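Long-range contacts in cycloalternan-forming enzyme (Listeria monocytogenes serovar 1/2a, PDB 5F7U), which belongs to glycoside hydrolase family 31, joins a TIM-barrel domain to several beta-rich domains, and holds bound glycan at several separate sites: residues A[49-54]-A[77-82]; A[7-12]-A[36-41]; A[952-957]-A[965-970]. The protein carries 1 engineered substitution. All blocks are in the same frame, centred on the assembly; numbering follows the deposited sequence.

How the interactions relate
Interactions 1 and 2 lie side by side in the N-terminal domain, and interaction 3 lies far away in the C-terminal carbohydrate-binding module. The centres of the first two are about 9 Å apart. Their strands 76-84 and 36-43 are neighbours in one sheet, joined by probable hydrogen bonds from Trp79 N to Ile40 O and from Leu38 N to Ala81 O. Along the chain interaction 2 closes before interaction 1 opens, and interaction 3 follows much later. Its centre is about 88 Å from that of interaction 1 and about 82 Å from that of interaction 2, on the opposite side of the chain's centre. Interactions 2 and 3 each touch bound glucose, so glycan sits at both ends of the protein.

Interaction 1: residues A[49-54]-A[77-82]; sequences QDVWVE and TYWKAD
The contact belongs to the interior of the N-terminal domain, whose sequence family belongs to the E-set clan, consistent with an immunoglobulin-like beta sandwich. Strands 49-54 and 77-82 face each other here. Their axes approach to 8.0 Å and run 33° apart. No hydrogen bond crosses between them, so side chains carry the contact. Trp79 is the centre of it. Val51 CG2 sits over its five-membered ring, 3.5 Å from the ring centroid, in a CH-pi contact. Val51 CG1 is anti to the backbone N (chi1 175°), which leaves CG2 beside that nitrogen and aimed at the indole. Thr77 CG2 lies against the opposite face, 3.3 Å from the ring plane. The indole is therefore clamped between two methyl groups. Gln49 meets its rim. The extended chain of Gln49 brings OE1 into the ring plane, 3.8 Å from Trp79 CZ2, and its amide is nearly coplanar with the indole. A water accompanies this edge. It donates to Thr77 OG1 at 2.6 Å and makes a weak bond to Gln49 OE1. Thr42 OG1 is hydrogen-bonded to both Gln49 OE1 and Trp79 NE1, which fixes the polar edge of the indole. Thr77 OG1 also bonds to Asn72. Further along, Val53 CG2 touches Ala81 CB at 3.5 Å. On the other side of strand 49-54, Trp52 NE1 donates an almost straight bond of 2.9 Å to Glu54 OE2. That oxygen lies in the indole plane, and Glu54 OE1 forms a salt bridge with Lys97. Strand 49-57 runs between strands 60-73 and 91-100, both antiparallel to it. Strand 76-84 is likewise flanked by 60-73 and 36-43, and Val51 also rests on Ile40 and Thr42 of strand 36-43.

Interaction 2: residues A[7-12]-A[36-41]; sequences EYHSPY and VILNIT. With GLC (alpha-D-glucopyranose), chain E.
Three hydrogen bonds join residues 7-9 to strand 36-41. Tyr8 N donates to Thr41 O at 2.9 Å, and Thr41 N donates back to Tyr8 O at 3.0 Å. Tyr8 and Thr41 thus form an antiparallel hydrogen-bonded pair. By this pair the short strand 6-8 lies antiparallel against strand 36-43 in the beta-rich N-terminal domain. Both bonds lie in the planes of their carbonyls. The third comes from a side chain. His9 ND1 donates to Asn39 O at 2.8 Å, nearly straight at 172°. The acceptor lies in the imidazole plane, but the donor sits well above the carbonyl plane of Asn39. Next to the Tyr8-Thr41 pair, the side chain of His9 thus adds a bond to the backbone of strand 36-41. With CG anti to the backbone N (chi1 165°), the ring reaches toward strand 36-41. Its NE2 is hydrogen-bonded to Tyr94 OH, so both ring nitrogens are engaged and the ring rotation is fixed. Leu38 crosses the ring at about a right angle, with CB 4.0 Å from His9 CE1. Ile40 CG1 packs near His9 CB. Glu7 is bent at its second torsion (chi2 -78°), which brings OE2 to 3.3 Å from Ile40 CG2. The Glu7 carboxylate is buried, but Ser108 and Thr96 hydrogen-bond its two oxygens. Thr41 OG1 is anti to the backbone N and bonds to Thr77 O and Asn76. Its methyl CG2 packs on Tyr8 CB at 3.9 Å. Tyr8 belongs to a glycan pocket that also holds Trp43, Asn75 and Asn76. Its ring turns away from strand 36-41 and forms a platform for the bound glucose of chain E, whose C4 sits 3.8 Å above the plane, over the ring centre.

Interaction 3: residues A[952-957]-A[965-970]; sequences TTASDH and FVAGFD. With GLC (alpha-D-glucopyranose), chain D; GLC (alpha-D-glucopyranose), chain B.
Phe965 lays one face of its ring over the carbonyl oxygen of Ala954, which stands 3.5 Å above the ring plane near its centre. The ring gets there because CG lies between the backbone N and the carbonyl carbon (chi1 51°), a crowded position. Ala954 CB touches CE1 of Phe965 at 3.7 Å. Asp956 OD1 meets the ring edge, 3.4 Å from Phe965 CZ. Trp1026 packs edge-to-face with the same ring. His957 O is also close to it and has no hydrogen-bonding partner, although it is buried. Strands 953-954 and 965-968 form a beta hairpin in the family 6 carbohydrate-binding module. Ala954 and Phe965 are its antiparallel hydrogen-bonded pair, with N-to-O bonds in both directions. Thr953 and Val966 form the adjacent non-hydrogen-bonded pair. Beyond them Ala967 N donates to Thr952 O at 3.0 Å. A water extends the link, accepting from Thr952 N and donating to Ala967 O. The hairpin lines a glycan pocket. His957 NE2 shares a hydrogen bond of 2.8 Å with O2 of the chain D glucose, and this oxygen lies in the imidazole plane. Asp1024 bonds the other ring nitrogen, ND1, and so steadies the imidazole. Asp970 OD2 approaches C2 of the chain B glucose at 3.3 Å.

Interaction 1: residues A[49-54]-A[77-82]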
# COMPACT_ATOMS: atom_id res chain seq x y z
N GLN A 49 -31.07 36.36 -31.24
CA GLN A 49 -31.24 35.63 -29.98
C GLN A 49 -31.02 36.57 -28.81
O GLN A 49 -30.11 37.39 -28.84
CB GLN A 49 -30.26 34.46 -29.90
CG GLN A 49 -30.56 33.37 -30.91
CD GLN A 49 -29.87 32.04 -30.61
OE1 GLN A 49 -28.90 31.97 -29.85
NE2 GLN A 49 -30.39 30.97 -31.21
N ASP A 50 -31.88 36.44 -27.80
CA ASP A 50 -31.72 37.13 -26.52
C ASP A 50 -31.62 36.10 -25.42
O ASP A 50 -32.34 35.10 -25.44
CB ASP A 50 -32.92 38.04 -26.24
CG ASP A 50 -33.12 39.09 -27.29
OD1 ASP A 50 -32.16 39.84 -27.60
OD2 ASP A 50 -34.25 39.17 -27.82
N VAL A 51 -30.70 36.33 -24.48
CA VAL A 51 -30.54 35.49 -23.31
C VAL A 51 -30.52 36.40 -22.10
O VAL A 51 -29.83 37.43 -22.08
CB VAL A 51 -29.25 34.61 -23.37
CG1 VAL A 51 -29.05 33.82 -22.08
CG2 VAL A 51 -29.35 33.65 -24.54
N TRP A 52 -31.32 36.03 -21.11
CA TRP A 52 -31.46 36.85 -19.92
C TRP A 52 -31.74 36.00 -18.70
O TRP A 52 -32.01 34.79 -18.80
CB TRP A 52 -32.53 37.93 -20.11
CG TRP A 52 -33.94 37.43 -20.12
CD1 TRP A 52 -34.81 37.43 -19.07
CD2 TRP A 52 -34.64 36.86 -21.23
NE1 TRP A 52 -36.02 36.89 -19.45
CE2 TRP A 52 -35.95 36.54 -20.77
CE3 TRP A 52 -34.31 36.60 -22.57
CZ2 TRP A 52 -36.92 35.97 -21.61
CZ3 TRP A 52 -35.28 36.01 -23.40
CH2 TRP A 52 -36.57 35.71 -22.91
N VAL A 53 -31.65 36.63 -17.53
CA VAL A 53 -31.83 35.93 -16.27
C VAL A 53 -32.94 36.64 -15.50
O VAL A 53 -32.88 37.86 -15.32
CB VAL A 53 -30.54 35.89 -15.44
CG1 VAL A 53 -30.75 35.11 -14.14
CG2 VAL A 53 -29.40 35.29 -16.26
N GLU A 54 -33.93 35.86 -15.07
CA GLU A 54 -34.98 36.33 -14.18
C GLU A 54 -34.69 35.80 -12.79
O GLU A 54 -34.37 34.62 -12.61
CB GLU A 54 -36.32 35.85 -14.69
CG GLU A 54 -36.66 36.48 -16.03
CD GLU A 54 -38.00 36.04 -16.60
OE1 GLU A 54 -38.75 35.32 -15.90
OE2 GLU A 54 -38.29 36.44 -17.74
N THR A 77 -24.24 28.84 -29.24
CA THR A 77 -23.72 30.10 -28.71
C THR A 77 -23.63 29.99 -27.20
O THR A 77 -24.53 29.43 -26.54
CB THR A 77 -24.62 31.29 -29.11
OG1 THR A 77 -24.70 31.34 -30.53
CG2 THR A 77 -24.02 32.63 -28.62
N TYR A 78 -22.55 30.54 -26.66
CA TYR A 78 -22.32 30.54 -25.22
C TYR A 78 -22.33 31.97 -24.76
O TYR A 78 -21.78 32.86 -25.45
CB TYR A 78 -20.99 29.82 -24.88
CG TYR A 78 -21.09 28.35 -25.18
CD1 TYR A 78 -20.81 27.87 -26.46
CD2 TYR A 78 -21.49 27.45 -24.19
CE1 TYR A 78 -20.92 26.52 -26.76
CE2 TYR A 78 -21.61 26.10 -24.48
CZ TYR A 78 -21.32 25.64 -25.75
OH TYR A 78 -21.46 24.31 -26.03
N TRP A 79 -23.00 32.20 -23.64
CA TRP A 79 -23.30 33.52 -23.11
C TRP A 79 -22.89 33.59 -21.63
O TRP A 79 -22.91 32.57 -20.93
CB TRP A 79 -24.81 33.77 -23.17
CG TRP A 79 -25.49 33.51 -24.49
CD1 TRP A 79 -25.87 32.30 -25.00
CD2 TRP A 79 -25.92 34.50 -25.44
NE1 TRP A 79 -26.49 32.47 -26.22
CE2 TRP A 79 -26.54 33.81 -26.51
CE3 TRP A 79 -25.85 35.91 -25.48
CZ2 TRP A 79 -27.06 34.47 -27.64
CZ3 TRP A 79 -26.37 36.57 -26.61
CH2 TRP A 79 -26.99 35.85 -27.66
N LYS A 80 -22.52 34.79 -21.17
CA LYS A 80 -22.22 35.04 -19.76
C LYS A 80 -23.16 36.08 -19.19
O LYS A 80 -23.29 37.18 -19.74
CB LYS A 80 -20.77 35.52 -19.56
CG LYS A 80 -19.75 34.41 -19.69
CD LYS A 80 -18.35 34.94 -19.37
CE LYS A 80 -17.31 33.82 -19.46
NZ LYS A 80 -17.38 32.84 -18.34
N ALA A 81 -23.82 35.70 -18.09
CA ALA A 81 -24.67 36.63 -17.33
C ALA A 81 -23.99 36.91 -16.00
O ALA A 81 -23.63 35.97 -15.28
CB ALA A 81 -26.04 36.02 -17.11
N ASP A 82 -23.82 38.20 -15.69
CA ASP A 82 -23.12 38.62 -14.47
C ASP A 82 -24.12 39.08 -13.43
O ASP A 82 -24.79 40.09 -13.62
CB ASP A 82 -22.12 39.75 -14.80
CG ASP A 82 -21.24 40.13 -13.61
OD1 ASP A 82 -21.33 39.51 -12.53
OD2 ASP A 82 -20.42 41.06 -13.78
O HOH W 1 -26.76 32.60 -31.47

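Interaction 2: residues A[7-12]-A[36-41]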
# COMPACT_ATOMS: atom_id res chain seq x y z
N GLU A 7 -32.13 26.04 -24.99
CA GLU A 7 -31.30 26.79 -24.06
C GLU A 7 -30.91 25.82 -22.96
O GLU A 7 -31.68 24.91 -22.63
CB GLU A 7 -32.12 27.97 -23.48
CG GLU A 7 -31.43 28.80 -22.38
CD GLU A 7 -31.43 28.14 -21.00
OE1 GLU A 7 -32.22 27.18 -20.74
OE2 GLU A 7 -30.61 28.54 -20.15
N TYR A 8 -29.73 26.02 -22.37
CA TYR A 8 -29.29 25.19 -21.25
C TYR A 8 -28.30 25.88 -20.32
O TYR A 8 -27.32 26.47 -20.77
CB TYR A 8 -28.73 23.89 -21.81
CG TYR A 8 -28.26 22.90 -20.77
CD1 TYR A 8 -29.16 22.00 -20.20
CD2 TYR A 8 -26.92 22.85 -20.38
CE1 TYR A 8 -28.72 21.08 -19.26
CE2 TYR A 8 -26.47 21.93 -19.44
CZ TYR A 8 -27.38 21.04 -18.89
OH TYR A 8 -26.93 20.13 -17.94
N HIS A 9 -28.57 25.77 -19.02
CA HIS A 9 -27.63 26.14 -17.97
C HIS A 9 -27.83 25.12 -16.85
O HIS A 9 -28.96 24.69 -16.61
CB HIS A 9 -27.88 27.58 -17.47
CG HIS A 9 -27.21 27.90 -16.16
ND1 HIS A 9 -25.88 28.26 -16.07
CD2 HIS A 9 -27.69 27.91 -14.89
CE1 HIS A 9 -25.57 28.47 -14.80
NE2 HIS A 9 -26.65 28.26 -14.06
N SER A 10 -26.74 24.68 -16.23
CA SER A 10 -26.81 23.76 -15.10
C SER A 10 -25.65 24.13 -14.19
O SER A 10 -24.50 23.90 -14.56
CB SER A 10 -26.71 22.31 -15.58
OG SER A 10 -27.09 21.42 -14.53
N PRO A 11 -25.94 24.70 -13.01
CA PRO A 11 -24.91 25.44 -12.27
C PRO A 11 -23.68 24.63 -11.85
O PRO A 11 -22.59 25.18 -11.80
CB PRO A 11 -25.66 25.96 -11.03
CG PRO A 11 -26.89 25.13 -10.92
CD PRO A 11 -27.26 24.81 -12.35
N TYR A 12 -23.87 23.36 -11.53
CA TYR A 12 -22.74 22.54 -11.09
C TYR A 12 -22.10 21.67 -12.16
O TYR A 12 -21.07 21.05 -11.89
CB TYR A 12 -23.13 21.68 -9.88
CG TYR A 12 -23.77 22.48 -8.77
CD1 TYR A 12 -23.02 23.38 -7.97
CD2 TYR A 12 -25.13 22.34 -8.51
CE1 TYR A 12 -23.64 24.11 -6.95
CE2 TYR A 12 -25.74 23.05 -7.50
CZ TYR A 12 -25.00 23.93 -6.73
OH TYR A 12 -25.67 24.60 -5.72
N VAL A 36 -20.57 36.58 -9.27
CA VAL A 36 -21.24 35.34 -9.71
C VAL A 36 -21.55 35.45 -11.20
O VAL A 36 -22.29 36.35 -11.63
CB VAL A 36 -22.52 35.06 -8.90
CG1 VAL A 36 -23.19 33.76 -9.37
CG2 VAL A 36 -22.21 35.00 -7.40
N ILE A 37 -20.96 34.54 -11.97
CA ILE A 37 -21.18 34.46 -13.42
C ILE A 37 -21.97 33.21 -13.77
O ILE A 37 -21.67 32.11 -13.26
CB ILE A 37 -19.84 34.45 -14.20
CG1 ILE A 37 -19.01 35.71 -13.90
CG2 ILE A 37 -20.06 34.27 -15.72
CD1 ILE A 37 -19.63 37.01 -14.36
N LEU A 38 -22.94 33.37 -14.66
CA LEU A 38 -23.70 32.25 -15.20
C LEU A 38 -23.37 32.02 -16.66
O LEU A 38 -23.53 32.92 -17.50
CB LEU A 38 -25.21 32.47 -15.04
CG LEU A 38 -25.72 32.95 -13.69
CD1 LEU A 38 -27.23 33.21 -13.83
CD2 LEU A 38 -25.46 31.93 -12.58
N ASN A 39 -22.89 30.82 -16.96
CA ASN A 39 -22.61 30.43 -18.34
C ASN A 39 -23.81 29.68 -18.92
O ASN A 39 -24.24 28.69 -18.36
CB ASN A 39 -21.34 29.59 -18.40
CG ASN A 39 -20.14 30.38 -17.93
OD1 ASN A 39 -19.68 31.27 -18.64
ND2 ASN A 39 -19.67 30.12 -16.71
N ILE A 40 -24.32 30.19 -20.04
CA ILE A 40 -25.57 29.70 -20.64
C ILE A 40 -25.35 29.39 -22.11
O ILE A 40 -24.64 30.14 -22.79
CB ILE A 40 -26.66 30.80 -20.50
CG1 ILE A 40 -26.84 31.18 -19.02
CG2 ILE A 40 -27.99 30.36 -21.13
CD1 ILE A 40 -27.46 32.57 -18.82
N THR A 41 -25.95 28.31 -22.63
CA THR A 41 -25.86 28.03 -24.07
C THR A 41 -27.22 28.07 -24.73
O THR A 41 -28.23 27.77 -24.09
CB THR A 41 -25.11 26.70 -24.39
OG1 THR A 41 -24.72 26.65 -25.77
CG2 THR A 41 -25.93 25.46 -24.05
C1 GLC E . -27.57 20.60 -24.49
C2 GLC E . -26.30 20.67 -23.62
C3 GLC E . -26.07 19.30 -22.96
C4 GLC E . -27.29 18.88 -22.13
C5 GLC E . -28.58 18.93 -22.98
C6 GLC E . -29.83 18.74 -22.12
O2 GLC E . -25.19 21.06 -24.43
O3 GLC E . -24.91 19.30 -22.14
O4 GLC E . -27.08 17.57 -21.61
O5 GLC E . -28.70 20.19 -23.70
O6 GLC E . -30.87 18.17 -22.92

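Interaction 3: residues A[952-957]-A[965-970]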
# COMPACT_ATOMS: atom_id res chain seq x y z
N THR A 952 42.78 -7.96 -4.36
CA THR A 952 41.70 -8.70 -5.02
C THR A 952 41.39 -10.00 -4.28
O THR A 952 42.05 -10.34 -3.28
CB THR A 952 42.00 -9.01 -6.52
OG1 THR A 952 43.17 -9.84 -6.62
CG2 THR A 952 42.21 -7.73 -7.34
N THR A 953 40.39 -10.72 -4.77
CA THR A 953 39.94 -11.95 -4.12
C THR A 953 40.31 -13.17 -4.96
O THR A 953 40.57 -13.05 -6.16
CB THR A 953 38.42 -11.93 -3.84
OG1 THR A 953 37.70 -11.83 -5.07
CG2 THR A 953 38.05 -10.76 -2.94
N ALA A 954 40.35 -14.33 -4.30
CA ALA A 954 40.57 -15.61 -4.97
C ALA A 954 39.86 -16.76 -4.24
O ALA A 954 39.30 -16.57 -3.15
CB ALA A 954 42.07 -15.90 -5.12
N SER A 955 39.86 -17.93 -4.86
CA SER A 955 39.22 -19.12 -4.29
C SER A 955 39.96 -20.39 -4.69
O SER A 955 39.37 -21.48 -4.73
CB SER A 955 37.75 -19.18 -4.70
OG SER A 955 37.61 -19.15 -6.11
N ASP A 956 41.27 -20.26 -4.96
CA ASP A 956 42.09 -21.35 -5.50
C ASP A 956 42.85 -22.19 -4.45
O ASP A 956 43.77 -22.96 -4.80
CB ASP A 956 43.04 -20.80 -6.58
CG ASP A 956 44.07 -19.80 -6.02
OD1 ASP A 956 43.85 -19.18 -4.96
OD2 ASP A 956 45.12 -19.64 -6.69
N HIS A 957 42.47 -22.01 -3.19
CA HIS A 957 42.89 -22.90 -2.10
C HIS A 957 41.68 -23.24 -1.26
O HIS A 957 41.04 -22.35 -0.68
CB HIS A 957 43.99 -22.25 -1.27
CG HIS A 957 45.23 -21.96 -2.04
ND1 HIS A 957 46.13 -22.94 -2.42
CD2 HIS A 957 45.72 -20.80 -2.53
CE1 HIS A 957 47.11 -22.40 -3.11
NE2 HIS A 957 46.90 -21.10 -3.18
N PHE A 965 38.58 -15.66 -0.37
CA PHE A 965 39.52 -14.97 0.50
C PHE A 965 40.18 -13.82 -0.27
O PHE A 965 40.15 -13.79 -1.50
CB PHE A 965 40.60 -15.94 1.03
CG PHE A 965 41.26 -16.77 -0.04
CD1 PHE A 965 42.35 -16.27 -0.77
CD2 PHE A 965 40.82 -18.08 -0.30
CE1 PHE A 965 42.98 -17.05 -1.73
CE2 PHE A 965 41.45 -18.86 -1.28
CZ PHE A 965 42.53 -18.34 -1.99
N VAL A 966 40.79 -12.90 0.47
CA VAL A 966 41.60 -11.83 -0.11
C VAL A 966 43.01 -12.40 -0.31
O VAL A 966 43.59 -12.96 0.62
CB VAL A 966 41.59 -10.59 0.82
CG1 VAL A 966 42.64 -9.58 0.40
CG2 VAL A 966 40.21 -9.95 0.79
N ALA A 967 43.55 -12.27 -1.53
CA ALA A 967 44.80 -12.97 -1.90
C ALA A 967 46.06 -12.10 -1.85
O ALA A 967 46.09 -10.99 -2.42
CB ALA A 967 44.66 -13.59 -3.28
N GLY A 968 47.12 -12.61 -1.20
CA GLY A 968 48.45 -11.96 -1.22
C GLY A 968 48.52 -10.81 -0.22
O GLY A 968 49.16 -10.92 0.84
N PHE A 969 47.88 -9.68 -0.56
CA PHE A 969 47.68 -8.58 0.38
C PHE A 969 49.05 -8.16 0.97
O PHE A 969 49.19 -7.93 2.18
CB PHE A 969 46.62 -9.04 1.41
CG PHE A 969 46.30 -8.06 2.51
CD1 PHE A 969 46.35 -6.67 2.31
CD2 PHE A 969 45.89 -8.54 3.75
CE1 PHE A 969 46.03 -5.80 3.35
CE2 PHE A 969 45.56 -7.68 4.78
CZ PHE A 969 45.63 -6.30 4.58
N ASP A 970 50.04 -8.05 0.08
CA ASP A 970 51.45 -8.05 0.49
C ASP A 970 52.28 -6.86 0.03
O ASP A 970 53.51 -6.94 -0.06
CB ASP A 970 52.10 -9.36 0.04
CG ASP A 970 52.21 -9.49 -1.47
OD1 ASP A 970 51.34 -8.96 -2.21
OD2 ASP A 970 53.18 -10.14 -1.93
C1 GLC D . 50.99 -18.34 -3.78
C2 GLC D . 49.57 -18.78 -3.38
C3 GLC D . 48.60 -17.59 -3.33
C4 GLC D . 49.13 -16.46 -2.46
C5 GLC D . 50.52 -16.06 -2.99
C6 GLC D . 51.16 -14.93 -2.20
O1 GLC D . 51.07 -18.03 -5.19
O2 GLC D . 49.07 -19.77 -4.29
O3 GLC D . 47.33 -18.05 -2.89
O4 GLC D . 48.23 -15.34 -2.50
O5 GLC D . 51.40 -17.21 -2.98
O6 GLC D . 52.41 -14.66 -2.83
C1 GLC B . 53.09 -13.54 -2.22
C2 GLC B . 54.23 -13.06 -3.13
C3 GLC B . 55.36 -14.09 -3.19
C4 GLC B . 55.84 -14.48 -1.78
C5 GLC B . 54.66 -14.83 -0.85
C6 GLC B . 55.07 -14.98 0.61
O2 GLC B . 53.70 -12.78 -4.43
O3 GLC B . 56.46 -13.58 -3.96
O4 GLC B . 56.74 -15.60 -1.85
O5 GLC B . 53.64 -13.82 -0.93
O6 GLC B . 55.56 -13.73 1.12
O HOH W 2 45.16 -9.28 -4.44